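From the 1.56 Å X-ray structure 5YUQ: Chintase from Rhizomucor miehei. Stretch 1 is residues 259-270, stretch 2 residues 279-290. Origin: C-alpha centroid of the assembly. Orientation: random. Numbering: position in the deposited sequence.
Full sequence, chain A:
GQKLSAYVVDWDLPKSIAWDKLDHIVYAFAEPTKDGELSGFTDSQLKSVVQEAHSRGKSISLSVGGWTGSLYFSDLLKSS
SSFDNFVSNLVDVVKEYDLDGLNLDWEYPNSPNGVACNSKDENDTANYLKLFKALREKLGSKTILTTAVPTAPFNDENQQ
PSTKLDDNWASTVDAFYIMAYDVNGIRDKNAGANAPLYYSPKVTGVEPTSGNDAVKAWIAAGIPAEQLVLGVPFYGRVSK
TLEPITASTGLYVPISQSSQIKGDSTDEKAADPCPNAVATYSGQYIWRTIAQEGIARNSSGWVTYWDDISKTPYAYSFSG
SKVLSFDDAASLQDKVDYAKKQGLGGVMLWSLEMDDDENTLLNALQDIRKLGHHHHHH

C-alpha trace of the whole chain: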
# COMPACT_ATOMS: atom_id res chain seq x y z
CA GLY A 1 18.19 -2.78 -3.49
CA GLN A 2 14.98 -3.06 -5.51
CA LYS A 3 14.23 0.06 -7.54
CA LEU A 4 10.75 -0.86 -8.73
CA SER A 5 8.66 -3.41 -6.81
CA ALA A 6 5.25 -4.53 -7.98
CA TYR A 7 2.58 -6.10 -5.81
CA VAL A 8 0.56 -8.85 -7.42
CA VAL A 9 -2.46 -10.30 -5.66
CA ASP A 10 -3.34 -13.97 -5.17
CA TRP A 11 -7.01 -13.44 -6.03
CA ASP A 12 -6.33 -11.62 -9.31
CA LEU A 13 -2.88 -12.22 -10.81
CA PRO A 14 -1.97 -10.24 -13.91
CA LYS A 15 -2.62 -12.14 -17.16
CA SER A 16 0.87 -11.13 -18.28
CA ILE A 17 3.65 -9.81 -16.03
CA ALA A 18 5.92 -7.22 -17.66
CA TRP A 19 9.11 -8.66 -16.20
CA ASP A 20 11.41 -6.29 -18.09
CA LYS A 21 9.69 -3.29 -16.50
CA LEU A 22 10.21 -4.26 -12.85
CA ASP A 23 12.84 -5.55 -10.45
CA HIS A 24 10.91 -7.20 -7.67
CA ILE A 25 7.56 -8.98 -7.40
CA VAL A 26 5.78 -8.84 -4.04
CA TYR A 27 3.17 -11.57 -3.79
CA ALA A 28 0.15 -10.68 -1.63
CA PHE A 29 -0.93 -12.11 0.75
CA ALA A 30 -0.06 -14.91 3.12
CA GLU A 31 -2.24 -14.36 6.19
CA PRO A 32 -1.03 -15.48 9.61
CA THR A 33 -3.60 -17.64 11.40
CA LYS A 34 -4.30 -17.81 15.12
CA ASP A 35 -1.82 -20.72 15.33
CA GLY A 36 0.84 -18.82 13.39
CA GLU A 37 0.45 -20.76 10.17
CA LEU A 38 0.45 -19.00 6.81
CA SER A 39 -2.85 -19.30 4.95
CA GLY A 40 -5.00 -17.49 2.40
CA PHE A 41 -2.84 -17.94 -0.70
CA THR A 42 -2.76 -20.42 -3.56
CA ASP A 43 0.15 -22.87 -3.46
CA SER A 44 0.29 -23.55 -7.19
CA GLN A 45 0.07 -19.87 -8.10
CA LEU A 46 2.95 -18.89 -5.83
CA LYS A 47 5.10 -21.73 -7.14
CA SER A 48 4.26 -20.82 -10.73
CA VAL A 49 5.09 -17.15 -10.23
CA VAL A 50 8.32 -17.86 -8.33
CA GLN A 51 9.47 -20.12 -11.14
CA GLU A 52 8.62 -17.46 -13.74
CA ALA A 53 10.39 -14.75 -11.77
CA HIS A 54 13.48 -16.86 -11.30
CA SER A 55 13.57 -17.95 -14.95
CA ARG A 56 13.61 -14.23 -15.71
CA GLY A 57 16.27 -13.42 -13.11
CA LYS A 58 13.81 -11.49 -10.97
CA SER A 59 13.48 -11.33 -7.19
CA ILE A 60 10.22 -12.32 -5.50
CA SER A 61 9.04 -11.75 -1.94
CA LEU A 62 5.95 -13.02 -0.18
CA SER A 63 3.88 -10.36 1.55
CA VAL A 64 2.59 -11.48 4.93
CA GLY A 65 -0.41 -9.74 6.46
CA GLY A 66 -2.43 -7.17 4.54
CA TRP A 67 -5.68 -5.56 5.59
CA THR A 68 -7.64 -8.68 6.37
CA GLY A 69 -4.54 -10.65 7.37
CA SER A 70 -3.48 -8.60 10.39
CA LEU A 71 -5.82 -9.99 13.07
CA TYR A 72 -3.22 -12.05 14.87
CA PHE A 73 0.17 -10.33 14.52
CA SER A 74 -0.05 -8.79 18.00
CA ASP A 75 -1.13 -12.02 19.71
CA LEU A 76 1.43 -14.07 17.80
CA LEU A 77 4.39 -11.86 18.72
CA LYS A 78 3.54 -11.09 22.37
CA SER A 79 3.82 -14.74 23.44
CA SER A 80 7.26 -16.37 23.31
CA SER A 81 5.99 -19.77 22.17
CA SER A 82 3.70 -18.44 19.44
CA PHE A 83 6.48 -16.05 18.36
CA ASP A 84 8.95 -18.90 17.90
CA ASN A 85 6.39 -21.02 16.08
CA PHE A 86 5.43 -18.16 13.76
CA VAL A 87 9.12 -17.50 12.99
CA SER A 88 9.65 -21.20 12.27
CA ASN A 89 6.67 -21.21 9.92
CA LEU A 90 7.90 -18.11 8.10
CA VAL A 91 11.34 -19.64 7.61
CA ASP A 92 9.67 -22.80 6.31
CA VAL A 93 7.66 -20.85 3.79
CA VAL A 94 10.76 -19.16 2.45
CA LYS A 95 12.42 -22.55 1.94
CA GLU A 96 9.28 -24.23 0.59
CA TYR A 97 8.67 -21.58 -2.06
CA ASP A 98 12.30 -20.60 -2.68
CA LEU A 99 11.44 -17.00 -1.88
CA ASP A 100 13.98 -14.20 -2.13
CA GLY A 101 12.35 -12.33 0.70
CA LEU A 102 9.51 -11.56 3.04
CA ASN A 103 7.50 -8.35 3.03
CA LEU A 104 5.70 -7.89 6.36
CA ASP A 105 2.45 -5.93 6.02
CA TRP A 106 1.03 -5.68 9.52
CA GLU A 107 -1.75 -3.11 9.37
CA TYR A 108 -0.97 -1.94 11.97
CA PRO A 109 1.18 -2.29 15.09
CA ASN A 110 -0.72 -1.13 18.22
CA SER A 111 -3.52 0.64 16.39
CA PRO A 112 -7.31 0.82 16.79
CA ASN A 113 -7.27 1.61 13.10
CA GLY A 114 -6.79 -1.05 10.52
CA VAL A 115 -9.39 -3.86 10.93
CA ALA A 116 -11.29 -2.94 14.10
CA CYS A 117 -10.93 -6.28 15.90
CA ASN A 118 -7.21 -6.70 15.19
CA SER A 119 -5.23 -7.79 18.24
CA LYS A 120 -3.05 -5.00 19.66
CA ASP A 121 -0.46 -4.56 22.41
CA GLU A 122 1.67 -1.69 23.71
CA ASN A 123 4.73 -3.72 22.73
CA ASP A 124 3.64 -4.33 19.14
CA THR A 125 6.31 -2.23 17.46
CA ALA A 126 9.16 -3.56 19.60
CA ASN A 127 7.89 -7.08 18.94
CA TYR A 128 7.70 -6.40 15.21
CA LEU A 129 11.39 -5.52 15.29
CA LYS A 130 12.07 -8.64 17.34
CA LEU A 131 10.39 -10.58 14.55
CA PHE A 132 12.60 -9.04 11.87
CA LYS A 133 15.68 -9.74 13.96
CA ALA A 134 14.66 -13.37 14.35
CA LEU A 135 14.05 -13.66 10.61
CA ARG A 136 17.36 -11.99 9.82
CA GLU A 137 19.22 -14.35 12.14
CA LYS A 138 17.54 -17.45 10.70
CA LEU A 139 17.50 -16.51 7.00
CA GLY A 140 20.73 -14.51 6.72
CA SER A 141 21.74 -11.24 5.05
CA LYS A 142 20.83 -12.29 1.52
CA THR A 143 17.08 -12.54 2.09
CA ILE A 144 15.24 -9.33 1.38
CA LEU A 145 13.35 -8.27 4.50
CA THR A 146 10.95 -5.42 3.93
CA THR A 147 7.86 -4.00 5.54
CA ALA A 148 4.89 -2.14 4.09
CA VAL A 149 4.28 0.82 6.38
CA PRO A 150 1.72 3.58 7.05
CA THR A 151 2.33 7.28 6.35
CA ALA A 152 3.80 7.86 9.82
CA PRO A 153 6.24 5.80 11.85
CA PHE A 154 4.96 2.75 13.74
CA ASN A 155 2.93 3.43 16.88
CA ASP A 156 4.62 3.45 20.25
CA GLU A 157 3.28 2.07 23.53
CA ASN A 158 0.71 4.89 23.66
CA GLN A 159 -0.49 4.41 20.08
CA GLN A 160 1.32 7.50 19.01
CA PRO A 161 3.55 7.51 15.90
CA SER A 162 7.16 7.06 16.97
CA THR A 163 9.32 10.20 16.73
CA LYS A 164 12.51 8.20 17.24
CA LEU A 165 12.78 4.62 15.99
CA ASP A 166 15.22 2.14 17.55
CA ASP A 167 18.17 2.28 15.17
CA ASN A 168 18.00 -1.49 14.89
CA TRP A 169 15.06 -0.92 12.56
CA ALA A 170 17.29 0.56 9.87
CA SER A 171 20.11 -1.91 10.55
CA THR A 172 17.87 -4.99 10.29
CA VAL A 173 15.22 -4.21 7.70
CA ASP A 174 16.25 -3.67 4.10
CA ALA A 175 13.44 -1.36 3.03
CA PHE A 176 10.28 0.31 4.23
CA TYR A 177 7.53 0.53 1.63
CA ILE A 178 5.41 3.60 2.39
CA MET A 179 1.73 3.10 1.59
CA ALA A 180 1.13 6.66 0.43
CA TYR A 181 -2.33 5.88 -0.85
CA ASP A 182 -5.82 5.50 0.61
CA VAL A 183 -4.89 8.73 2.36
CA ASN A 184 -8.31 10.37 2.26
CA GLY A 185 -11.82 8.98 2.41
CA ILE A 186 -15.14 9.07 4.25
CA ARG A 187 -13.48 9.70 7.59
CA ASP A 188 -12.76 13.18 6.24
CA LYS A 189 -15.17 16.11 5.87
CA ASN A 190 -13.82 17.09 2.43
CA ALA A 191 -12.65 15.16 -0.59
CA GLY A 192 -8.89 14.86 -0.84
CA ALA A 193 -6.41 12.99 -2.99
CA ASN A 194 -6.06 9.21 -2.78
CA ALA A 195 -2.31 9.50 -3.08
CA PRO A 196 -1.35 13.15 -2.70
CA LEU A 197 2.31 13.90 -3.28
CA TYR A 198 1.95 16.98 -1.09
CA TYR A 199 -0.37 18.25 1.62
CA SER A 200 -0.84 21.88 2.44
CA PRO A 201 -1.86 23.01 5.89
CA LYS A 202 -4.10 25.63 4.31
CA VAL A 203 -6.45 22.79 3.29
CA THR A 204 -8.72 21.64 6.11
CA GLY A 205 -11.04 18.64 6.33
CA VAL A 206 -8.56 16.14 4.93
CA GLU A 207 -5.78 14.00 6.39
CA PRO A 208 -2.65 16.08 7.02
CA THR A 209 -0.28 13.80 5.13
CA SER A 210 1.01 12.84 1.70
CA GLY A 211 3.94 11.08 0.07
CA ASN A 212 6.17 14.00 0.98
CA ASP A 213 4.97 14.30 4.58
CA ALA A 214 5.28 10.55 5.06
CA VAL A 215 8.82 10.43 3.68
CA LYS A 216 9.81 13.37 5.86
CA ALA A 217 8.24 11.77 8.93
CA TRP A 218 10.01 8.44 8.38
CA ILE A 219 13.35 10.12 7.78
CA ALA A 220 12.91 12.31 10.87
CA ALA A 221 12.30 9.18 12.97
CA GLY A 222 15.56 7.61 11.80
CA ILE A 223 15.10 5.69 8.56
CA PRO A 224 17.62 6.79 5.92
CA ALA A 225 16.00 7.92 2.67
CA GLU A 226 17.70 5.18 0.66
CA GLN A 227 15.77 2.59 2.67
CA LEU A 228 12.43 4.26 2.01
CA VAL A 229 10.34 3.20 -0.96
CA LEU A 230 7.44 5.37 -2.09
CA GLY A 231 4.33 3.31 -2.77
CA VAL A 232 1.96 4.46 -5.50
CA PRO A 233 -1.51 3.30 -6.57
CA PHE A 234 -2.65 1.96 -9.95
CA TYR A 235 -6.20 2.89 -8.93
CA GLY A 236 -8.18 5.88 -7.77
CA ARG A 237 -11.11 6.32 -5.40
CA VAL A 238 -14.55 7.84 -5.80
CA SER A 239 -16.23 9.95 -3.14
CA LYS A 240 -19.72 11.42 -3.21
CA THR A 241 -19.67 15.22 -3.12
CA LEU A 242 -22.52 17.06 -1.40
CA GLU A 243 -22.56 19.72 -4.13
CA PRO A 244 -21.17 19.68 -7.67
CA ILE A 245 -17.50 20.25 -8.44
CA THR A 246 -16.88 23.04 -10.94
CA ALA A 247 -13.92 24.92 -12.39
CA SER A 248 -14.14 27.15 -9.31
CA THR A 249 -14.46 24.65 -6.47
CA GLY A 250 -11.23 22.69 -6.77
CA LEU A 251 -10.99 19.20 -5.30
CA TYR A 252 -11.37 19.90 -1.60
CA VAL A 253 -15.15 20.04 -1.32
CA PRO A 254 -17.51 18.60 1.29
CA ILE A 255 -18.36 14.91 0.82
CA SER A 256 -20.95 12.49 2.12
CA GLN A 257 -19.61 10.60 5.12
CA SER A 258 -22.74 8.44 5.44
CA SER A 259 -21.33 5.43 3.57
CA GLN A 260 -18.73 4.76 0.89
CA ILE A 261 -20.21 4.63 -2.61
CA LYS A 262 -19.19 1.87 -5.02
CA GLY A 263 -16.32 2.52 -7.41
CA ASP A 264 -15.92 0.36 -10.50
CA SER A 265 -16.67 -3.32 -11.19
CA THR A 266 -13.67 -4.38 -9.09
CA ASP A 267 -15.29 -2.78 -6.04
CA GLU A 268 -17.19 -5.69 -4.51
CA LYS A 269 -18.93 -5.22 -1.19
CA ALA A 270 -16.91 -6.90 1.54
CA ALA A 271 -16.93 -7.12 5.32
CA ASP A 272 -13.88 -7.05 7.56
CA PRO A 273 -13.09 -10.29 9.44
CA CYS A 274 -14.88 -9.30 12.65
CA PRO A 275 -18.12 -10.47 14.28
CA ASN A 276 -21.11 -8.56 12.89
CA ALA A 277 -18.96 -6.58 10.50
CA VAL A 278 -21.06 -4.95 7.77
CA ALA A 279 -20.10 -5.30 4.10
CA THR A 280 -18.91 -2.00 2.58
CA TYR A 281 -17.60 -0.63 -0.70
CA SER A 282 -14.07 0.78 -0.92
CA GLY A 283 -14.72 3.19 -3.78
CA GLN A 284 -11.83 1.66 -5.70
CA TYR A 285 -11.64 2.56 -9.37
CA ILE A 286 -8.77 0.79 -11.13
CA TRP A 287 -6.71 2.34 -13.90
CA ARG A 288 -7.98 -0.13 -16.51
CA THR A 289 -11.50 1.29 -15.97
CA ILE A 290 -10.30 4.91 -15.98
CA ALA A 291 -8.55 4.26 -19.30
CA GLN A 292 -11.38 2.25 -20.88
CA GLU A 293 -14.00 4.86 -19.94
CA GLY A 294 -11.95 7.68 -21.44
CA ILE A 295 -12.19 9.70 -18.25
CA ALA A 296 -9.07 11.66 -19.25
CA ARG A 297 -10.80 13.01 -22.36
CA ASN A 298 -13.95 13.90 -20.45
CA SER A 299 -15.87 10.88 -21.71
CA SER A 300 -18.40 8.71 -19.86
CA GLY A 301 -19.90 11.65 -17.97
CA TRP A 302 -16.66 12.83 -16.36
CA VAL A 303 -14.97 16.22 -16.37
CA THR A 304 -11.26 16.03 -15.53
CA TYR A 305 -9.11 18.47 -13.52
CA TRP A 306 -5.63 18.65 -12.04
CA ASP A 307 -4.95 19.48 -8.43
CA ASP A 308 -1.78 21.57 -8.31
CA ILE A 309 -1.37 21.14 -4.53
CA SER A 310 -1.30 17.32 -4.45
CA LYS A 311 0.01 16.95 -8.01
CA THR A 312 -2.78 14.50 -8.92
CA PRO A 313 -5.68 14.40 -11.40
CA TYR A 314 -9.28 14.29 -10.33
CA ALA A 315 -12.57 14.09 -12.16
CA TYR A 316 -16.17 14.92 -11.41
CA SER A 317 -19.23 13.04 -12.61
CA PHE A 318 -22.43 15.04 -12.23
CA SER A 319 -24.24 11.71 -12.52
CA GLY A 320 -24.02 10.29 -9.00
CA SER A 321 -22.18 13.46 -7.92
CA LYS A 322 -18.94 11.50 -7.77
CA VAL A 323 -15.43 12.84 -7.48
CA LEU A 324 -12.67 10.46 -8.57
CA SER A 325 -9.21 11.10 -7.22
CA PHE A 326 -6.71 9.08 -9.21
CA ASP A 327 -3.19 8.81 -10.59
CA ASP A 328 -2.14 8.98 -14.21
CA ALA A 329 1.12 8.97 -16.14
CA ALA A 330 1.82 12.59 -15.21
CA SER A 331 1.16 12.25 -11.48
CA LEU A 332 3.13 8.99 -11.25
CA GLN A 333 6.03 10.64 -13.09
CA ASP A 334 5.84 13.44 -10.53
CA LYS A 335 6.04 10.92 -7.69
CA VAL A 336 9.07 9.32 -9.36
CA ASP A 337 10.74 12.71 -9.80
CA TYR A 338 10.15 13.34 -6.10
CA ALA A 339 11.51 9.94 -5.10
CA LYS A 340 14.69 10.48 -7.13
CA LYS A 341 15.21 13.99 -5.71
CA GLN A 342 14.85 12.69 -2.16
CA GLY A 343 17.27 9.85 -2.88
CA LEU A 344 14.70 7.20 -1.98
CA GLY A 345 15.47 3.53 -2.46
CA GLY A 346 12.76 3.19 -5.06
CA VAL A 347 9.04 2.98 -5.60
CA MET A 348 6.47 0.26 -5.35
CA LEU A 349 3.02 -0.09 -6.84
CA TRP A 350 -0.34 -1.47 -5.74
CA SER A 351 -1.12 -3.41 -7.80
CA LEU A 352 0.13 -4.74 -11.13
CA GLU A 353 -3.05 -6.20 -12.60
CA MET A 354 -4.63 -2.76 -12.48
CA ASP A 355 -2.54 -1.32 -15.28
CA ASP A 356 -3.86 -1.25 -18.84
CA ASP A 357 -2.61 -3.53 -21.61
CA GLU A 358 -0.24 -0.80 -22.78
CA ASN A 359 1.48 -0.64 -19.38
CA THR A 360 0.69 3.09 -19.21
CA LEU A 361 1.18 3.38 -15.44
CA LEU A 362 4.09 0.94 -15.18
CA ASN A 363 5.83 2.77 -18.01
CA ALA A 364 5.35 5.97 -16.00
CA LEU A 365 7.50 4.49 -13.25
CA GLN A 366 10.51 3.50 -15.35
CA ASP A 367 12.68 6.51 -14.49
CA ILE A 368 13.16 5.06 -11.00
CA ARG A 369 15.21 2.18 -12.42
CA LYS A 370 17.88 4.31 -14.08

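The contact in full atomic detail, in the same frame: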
# COMPACT_ATOMS: atom_id res chain seq x y z
N SER A 259 -21.81 6.76 3.96
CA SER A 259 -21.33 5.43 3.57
C SER A 259 -20.54 5.59 2.28
O SER A 259 -20.81 6.50 1.50
CB SER A 259 -22.48 4.46 3.34
OG SER A 259 -23.22 4.79 2.19
N GLN A 260 -19.57 4.71 2.08
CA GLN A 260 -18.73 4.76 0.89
C GLN A 260 -19.45 4.23 -0.34
O GLN A 260 -19.90 3.09 -0.36
CB GLN A 260 -17.45 3.96 1.13
CG GLN A 260 -16.55 3.87 -0.11
CD GLN A 260 -16.08 5.23 -0.56
OE1 GLN A 260 -15.45 5.97 0.20
NE2 GLN A 260 -16.38 5.57 -1.82
N ILE A 261 -19.57 5.07 -1.37
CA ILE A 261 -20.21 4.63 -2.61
C ILE A 261 -19.29 3.68 -3.37
O ILE A 261 -18.07 3.71 -3.22
CB ILE A 261 -20.59 5.82 -3.52
CG1 ILE A 261 -19.37 6.69 -3.83
CG2 ILE A 261 -21.70 6.65 -2.89
CD1 ILE A 261 -19.59 7.61 -5.05
N LYS A 262 -19.91 2.83 -4.19
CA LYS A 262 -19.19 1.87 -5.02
C LYS A 262 -18.36 2.58 -6.08
O LYS A 262 -18.80 3.57 -6.67
CB LYS A 262 -20.18 0.93 -5.69
CG LYS A 262 -19.56 -0.18 -6.53
CD LYS A 262 -20.66 -0.93 -7.29
CE LYS A 262 -20.08 -2.00 -8.21
NZ LYS A 262 -19.41 -3.09 -7.46
N GLY A 263 -17.16 2.06 -6.32
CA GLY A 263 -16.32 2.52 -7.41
C GLY A 263 -16.64 1.78 -8.69
O GLY A 263 -17.78 1.85 -9.17
N ASP A 264 -15.66 1.08 -9.26
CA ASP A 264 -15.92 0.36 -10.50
C ASP A 264 -16.31 -1.10 -10.24
O ASP A 264 -16.66 -1.46 -9.12
CB ASP A 264 -14.72 0.45 -11.46
CG ASP A 264 -13.49 -0.27 -10.95
OD1 ASP A 264 -13.57 -1.00 -9.94
OD2 ASP A 264 -12.42 -0.10 -11.57
N SER A 265 -16.25 -1.92 -11.29
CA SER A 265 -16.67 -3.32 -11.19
C SER A 265 -15.79 -4.15 -10.26
O SER A 265 -16.21 -5.20 -9.79
CB SER A 265 -16.71 -3.96 -12.58
OG SER A 265 -15.41 -4.04 -13.14
N THR A 266 -14.57 -3.68 -9.99
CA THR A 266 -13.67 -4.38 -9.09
C THR A 266 -14.04 -4.13 -7.63
O THR A 266 -13.54 -4.80 -6.74
CB THR A 266 -12.20 -3.96 -9.28
OG1 THR A 266 -12.01 -2.62 -8.82
CG2 THR A 266 -11.78 -4.09 -10.73
N ASP A 267 -14.93 -3.16 -7.40
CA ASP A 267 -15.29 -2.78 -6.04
C ASP A 267 -16.47 -3.59 -5.52
O ASP A 267 -17.62 -3.14 -5.54
CB ASP A 267 -15.59 -1.28 -5.96
CG ASP A 267 -15.80 -0.79 -4.54
OD1 ASP A 267 -15.55 -1.55 -3.59
OD2 ASP A 267 -16.23 0.37 -4.39
N GLU A 268 -16.18 -4.81 -5.07
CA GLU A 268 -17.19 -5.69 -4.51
C GLU A 268 -17.40 -5.35 -3.05
O GLU A 268 -16.44 -5.04 -2.34
CB GLU A 268 -16.76 -7.15 -4.63
CG GLU A 268 -16.68 -7.70 -6.04
CD GLU A 268 -16.17 -9.13 -6.06
OE1 GLU A 268 -15.49 -9.54 -5.10
OE2 GLU A 268 -16.44 -9.86 -7.05
N LYS A 269 -18.64 -5.42 -2.60
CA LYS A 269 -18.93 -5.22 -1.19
C LYS A 269 -18.25 -6.31 -0.39
O LYS A 269 -18.27 -7.48 -0.79
CB LYS A 269 -20.44 -5.23 -0.94
CG LYS A 269 -20.96 -3.94 -0.37
CD LYS A 269 -22.46 -3.98 -0.15
CE LYS A 269 -22.94 -2.67 0.45
NZ LYS A 269 -24.39 -2.70 0.78
N ALA A 270 -17.62 -5.93 0.71
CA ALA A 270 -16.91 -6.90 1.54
C ALA A 270 -16.86 -6.45 2.99
O ALA A 270 -16.70 -5.26 3.28
CB ALA A 270 -15.50 -7.11 1.00
N ALA A 279 -20.75 -5.42 5.40
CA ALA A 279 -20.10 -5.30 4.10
C ALA A 279 -20.14 -3.86 3.57
O ALA A 279 -21.19 -3.21 3.60
CB ALA A 279 -20.73 -6.25 3.10
N THR A 280 -19.00 -3.37 3.10
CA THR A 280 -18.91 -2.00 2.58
C THR A 280 -18.19 -1.97 1.25
O THR A 280 -17.47 -2.91 0.90
CB THR A 280 -18.16 -1.08 3.56
OG1 THR A 280 -16.85 -1.60 3.78
CG2 THR A 280 -18.89 -0.98 4.88
N TYR A 281 -18.39 -0.89 0.49
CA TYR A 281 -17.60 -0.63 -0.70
C TYR A 281 -16.34 0.13 -0.31
O TYR A 281 -16.29 0.76 0.74
CB TYR A 281 -18.40 0.19 -1.71
CG TYR A 281 -19.57 -0.54 -2.31
CD1 TYR A 281 -19.39 -1.63 -3.14
CD2 TYR A 281 -20.87 -0.11 -2.06
CE1 TYR A 281 -20.46 -2.29 -3.70
CE2 TYR A 281 -21.96 -0.77 -2.62
CZ TYR A 281 -21.74 -1.86 -3.44
OH TYR A 281 -22.80 -2.52 -4.01
N SER A 282 -15.32 0.07 -1.17
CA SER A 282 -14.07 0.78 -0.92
C SER A 282 -13.98 2.04 -1.78
O SER A 282 -13.22 2.95 -1.46
CB SER A 282 -12.88 -0.11 -1.22
OG SER A 282 -12.82 -0.42 -2.60
N GLY A 283 -14.75 2.07 -2.86
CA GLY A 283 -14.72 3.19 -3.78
C GLY A 283 -13.62 3.06 -4.81
O GLY A 283 -13.41 3.97 -5.61
N GLN A 284 -12.95 1.91 -4.80
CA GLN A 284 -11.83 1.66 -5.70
C GLN A 284 -12.25 1.74 -7.16
O GLN A 284 -13.30 1.24 -7.56
CB GLN A 284 -11.21 0.29 -5.39
CG GLN A 284 -10.07 -0.11 -6.30
CD GLN A 284 -9.48 -1.45 -5.93
OE1 GLN A 284 -8.55 -1.53 -5.12
NE2 GLN A 284 -10.02 -2.52 -6.52
N TYR A 285 -11.40 2.38 -7.96
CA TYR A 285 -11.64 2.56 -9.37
C TYR A 285 -10.29 2.30 -10.03
O TYR A 285 -9.40 3.15 -9.96
CB TYR A 285 -12.08 4.01 -9.59
CG TYR A 285 -13.15 4.21 -10.63
CD1 TYR A 285 -12.83 4.26 -11.97
CD2 TYR A 285 -14.48 4.39 -10.26
CE1 TYR A 285 -13.78 4.45 -12.92
CE2 TYR A 285 -15.46 4.59 -11.22
CZ TYR A 285 -15.09 4.62 -12.55
OH TYR A 285 -16.04 4.81 -13.53
N ILE A 286 -10.11 1.14 -10.65
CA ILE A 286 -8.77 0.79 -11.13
C ILE A 286 -8.43 1.48 -12.44
O ILE A 286 -9.31 1.89 -13.20
CB ILE A 286 -8.54 -0.73 -11.25
CG1 ILE A 286 -9.43 -1.33 -12.34
CG2 ILE A 286 -8.77 -1.41 -9.91
CD1 ILE A 286 -8.97 -2.71 -12.77
N TRP A 287 -7.14 1.62 -12.71
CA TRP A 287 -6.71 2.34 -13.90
C TRP A 287 -7.32 1.79 -15.18
O TRP A 287 -7.69 2.56 -16.06
CB TRP A 287 -5.19 2.35 -14.02
CG TRP A 287 -4.77 2.98 -15.31
CD1 TRP A 287 -4.34 2.33 -16.44
CD2 TRP A 287 -4.76 4.38 -15.62
NE1 TRP A 287 -4.07 3.25 -17.43
CE2 TRP A 287 -4.32 4.51 -16.95
CE3 TRP A 287 -5.09 5.53 -14.90
CZ2 TRP A 287 -4.18 5.75 -17.57
CZ3 TRP A 287 -4.95 6.76 -15.51
CH2 TRP A 287 -4.51 6.86 -16.84
N ARG A 288 -7.44 0.47 -15.28
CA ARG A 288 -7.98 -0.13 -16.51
C ARG A 288 -9.35 0.51 -16.82
O ARG A 288 -9.61 0.77 -17.97
CB ARG A 288 -8.15 -1.62 -16.46
CG ARG A 288 -6.86 -2.39 -16.37
CD ARG A 288 -6.99 -3.89 -16.19
NE ARG A 288 -7.47 -4.55 -17.41
CZ ARG A 288 -6.69 -4.84 -18.44
NH1 ARG A 288 -5.39 -4.60 -18.45
NH2 ARG A 288 -7.23 -5.42 -19.47
N THR A 289 -10.18 0.70 -15.79
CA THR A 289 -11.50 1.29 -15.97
C THR A 289 -11.40 2.76 -16.35
O THR A 289 -12.11 3.23 -17.24
CB THR A 289 -12.32 1.18 -14.68
OG1 THR A 289 -12.31 -0.18 -14.23
CG2 THR A 289 -13.76 1.63 -14.93
N ILE A 290 -10.52 3.50 -15.67
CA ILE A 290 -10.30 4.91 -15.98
C ILE A 290 -9.91 5.08 -17.45
O ILE A 290 -10.42 5.96 -18.14
CB ILE A 290 -9.22 5.49 -15.05
CG1 ILE A 290 -9.65 5.33 -13.58
CG2 ILE A 290 -8.96 6.95 -15.36
CD1 ILE A 290 -8.62 5.81 -12.56
O HOH W 1 -20.11 1.16 1.51
O HOH W 2 -22.09 -4.02 -6.17
O HOH W 3 -14.57 -1.64 -14.68

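This is a contact between an irregular segment and a segment that passes from loop through a short strand into a helix, both in one chain, held by two buried aspartates that accept backbone N-H groups, by a tyrosine ring clasped between two lysine side chains, and by a single antiparallel bridge at one end.

Asp-267 reads the backbone of the partner directly. Its OD1 lies 2.9 Å from Ser-282 N, with an almost linear N-H...O angle of 178°, and its OD2 lies 2.7 Å from Gly-283 N at 143°. The same OD2 also accepts from Gly-263 N within its own stretch, again at 2.7 Å, so one carboxylate ties both segments together where they run closest, with Gly-263 CA and Gly-283 CA 4.0 Å apart. That approach depends on both glycines: an ideal CB on Gly-263 would fall 2.0 Å from Gln-284 O, and one on Gly-283 would fall 2.4 Å from Gln-260 NE2.

Asp-264 plays a comparable part near the start of the helix. Its OD2 accepts from Ile-286 N (2.8 Å, 156°) and from Thr-289 OG1 (2.7 Å), while its own N donates to Gln-284 O (2.9 Å, 162°). Its CB sits 4.0 Å from the Tyr-285 ring centroid, only 5° off the normal, which places it over the face. The type I turn from Asp-264 to Asp-267 carries Thr-266, whose OG1 accepts from Gln-284 NE2 at 3.0 Å.

Tyr-281 has the most area covered by the opposing stretch. Lys-262 CB lies 3.6 Å from its ring centroid and Lys-269 CG 3.7 Å, over opposite faces at 5° and 10° off the normal; these are aliphatic CH-pi contacts. A water joins Lys-262 NZ (3.1 Å) to Tyr-281 OH (2.7 Å).

Finally, Ala-270 and Thr-280 exchange reciprocal bonds, Ala-270 N to Thr-280 O and Thr-280 N to Ala-270 O, both 3.0 Å, defining the isolated bridge.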